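Local coordinates for protein probable 3-hydroxyisobutyrate dehydrogenase (Pseudomonas aeruginosa, PDB 3OBB) that catalyses the NAD-dependent oxidation of L-serine and methyl-L-serine, with low activity toward beta-hydroxyisobutyrate, at residues A181-I185 against A270-Y274. Residues are numbered along the deposited sequence; the frame is centred on the assembly and turned at random.
Sequences AVLMI and ALSLY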
loop_
_atom_site.group_PDB
_atom_site.type_symbol
_atom_site.label_atom_id
_atom_site.label_comp_id
_atom_site.label_asym_id
_atom_site.label_seq_id
_atom_site.Cartn_x
_atom_site.Cartn_y
_atom_site.Cartn_z
ATOM N N ALA A 181 -6.407 -12.777 -4.312
ATOM C CA ALA A 181 -5.150 -12.516 -3.664
ATOM C C ALA A 181 -5.391 -11.524 -2.549
ATOM O O ALA A 181 -4.886 -11.671 -1.449
ATOM C CB ALA A 181 -4.112 -11.962 -4.668
ATOM N N VAL A 182 -6.162 -10.489 -2.847
ATOM C CA VAL A 182 -6.527 -9.473 -1.857
ATOM C C VAL A 182 -7.279 -10.105 -0.702
ATOM O O VAL A 182 -6.955 -9.827 0.459
ATOM C CB VAL A 182 -7.384 -8.413 -2.533
ATOM C CG1 VAL A 182 -8.109 -7.513 -1.520
ATOM C CG2 VAL A 182 -6.512 -7.644 -3.561
ATOM N N LEU A 183 -8.280 -10.962 -0.984
ATOM C CA LEU A 183 -9.010 -11.517 0.153
ATOM C C LEU A 183 -8.190 -12.502 0.975
ATOM O O LEU A 183 -8.408 -12.633 2.195
ATOM C CB LEU A 183 -10.397 -12.084 -0.226
ATOM C CG LEU A 183 -10.476 -13.191 -1.208
ATOM C CD1 LEU A 183 -10.282 -14.515 -0.431
ATOM C CD2 LEU A 183 -11.851 -13.115 -1.940
HETATM N N MSE A 184 -7.256 -13.168 0.310
HETATM C CA MSE A 184 -6.357 -14.100 0.989
HETATM C C MSE A 184 -5.360 -13.377 1.924
HETATM O O MSE A 184 -5.125 -13.781 3.081
HETATM C CB MSE A 184 -5.626 -15.026 -0.003
HETATM C CG MSE A 184 -4.634 -15.975 0.680
HETATM SE SE MSE A 184 -5.525 -17.289 1.856
HETATM C CE MSE A 184 -6.258 -18.517 0.566
ATOM N N ILE A 185 -4.792 -12.281 1.460
ATOM C CA ILE A 185 -3.888 -11.540 2.351
ATOM C C ILE A 185 -4.682 -10.865 3.456
ATOM O O ILE A 185 -4.289 -10.902 4.629
ATOM C CB ILE A 185 -3.025 -10.531 1.571
ATOM C CG1 ILE A 185 -2.268 -11.284 0.473
ATOM C CG2 ILE A 185 -2.029 -9.825 2.522
ATOM C CD1 ILE A 185 -1.326 -10.396 -0.346
ATOM N N ALA A 270 -0.944 -6.428 -3.100
ATOM C CA ALA A 270 -0.918 -7.904 -2.989
ATOM C C ALA A 270 0.286 -8.433 -3.764
ATOM O O ALA A 270 1.027 -9.278 -3.271
ATOM C CB ALA A 270 -2.233 -8.540 -3.488
ATOM N N LEU A 271 0.490 -7.900 -4.970
ATOM C CA LEU A 271 1.601 -8.315 -5.807
ATOM C C LEU A 271 2.967 -8.035 -5.174
ATOM O O LEU A 271 3.830 -8.902 -5.172
ATOM C CB LEU A 271 1.497 -7.698 -7.206
ATOM C CG LEU A 271 2.621 -7.973 -8.225
ATOM C CD1 LEU A 271 2.864 -9.472 -8.496
ATOM C CD2 LEU A 271 2.349 -7.233 -9.539
ATOM N N SER A 272 3.135 -6.862 -4.578
ATOM C CA SER A 272 4.361 -6.562 -3.846
ATOM C C SER A 272 4.665 -7.568 -2.740
ATOM O O SER A 272 5.801 -7.943 -2.558
ATOM C CB SER A 272 4.290 -5.143 -3.286
ATOM O OG SER A 272 4.219 -4.221 -4.390
ATOM N N LEU A 273 3.636 -8.004 -2.029
ATOM C CA LEU A 273 3.749 -8.965 -0.923
ATOM C C LEU A 273 4.062 -10.379 -1.434
ATOM O O LEU A 273 4.910 -11.097 -0.858
ATOM C CB LEU A 273 2.484 -8.935 -0.054
ATOM C CG LEU A 273 2.237 -7.584 0.673
ATOM C CD1 LEU A 273 0.932 -7.623 1.446
ATOM C CD2 LEU A 273 3.422 -7.117 1.661
ATOM N N TYR A 274 3.426 -10.750 -2.548
ATOM C CA TYR A 274 3.780 -12.009 -3.221
ATOM C C TYR A 274 5.221 -12.000 -3.678
ATOM O O TYR A 274 5.915 -13.008 -3.554
ATOM C CB TYR A 274 2.776 -12.402 -4.313
ATOM C CG TYR A 274 1.645 -13.147 -3.666
ATOM C CD1 TYR A 274 1.827 -14.471 -3.243
ATOM C CD2 TYR A 274 0.426 -12.513 -3.369
ATOM C CE1 TYR A 274 0.823 -15.169 -2.584
ATOM C CE2 TYR A 274 -0.591 -13.205 -2.697
ATOM C CZ TYR A 274 -0.379 -14.522 -2.303
ATOM O OH TYR A 274 -1.354 -15.204 -1.626
#
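Ile185 reaches from helix 168-196 into the angle formed by Ala270, Leu273 and Tyr274 on helix 265-279, joining two helices of the all-helical C-terminal domain of the 6-phosphogluconate dehydrogenase type. The two segments cross at 66° with their axes 10.3 Å apart at closest approach, and nearly all the contacts that bridge them are between apolar side-chain atoms. Ile185 has its CG1 beside the backbone N (chi1 -56°) and its chain extended beyond, which carries CD1 in among Ala270, Leu273 and Tyr274, 3.7 Å from Ala270 CA. The other branch, CG2, meets Leu273 CD1 at 3.8 Å. Ala270 points its CB toward helix 168-196, where it lies 3.8 Å from Ile185 CD1 and 4.1 Å from Ala181 CB, one turn before Ile185.

Tyr274 closes the other side of the isoleucine. Its ring runs back alongside Ile185 in the opposite direction, inclined to both Ile185 CD1 and Ala181 CB; its CE2 is 3.7 Å from Ile185 CD1 and 4.2 Å from Ala181 CB. The phenol is buried, but its OH is satisfied by a hydrogen bond with the carbonyl O of Phe287, which ties the ring to the segment leading into helix 291-294. Leu250 of helix 243-260 touches both Ala181 and Tyr274, and Phe294 packs on Ile185; Met266 of a neighbouring subunit adds to the cover of the same isoleucine. The long helix thus takes part in an intersubunit interface as well, where Val182 meets Val182 of that same subunit. At the far end of the tyrosine, selenomethionine Met184 crosses the phenol nearly at right angles, with CG 4.1 Å from Tyr274 OH before its bent chain turns the selenium away.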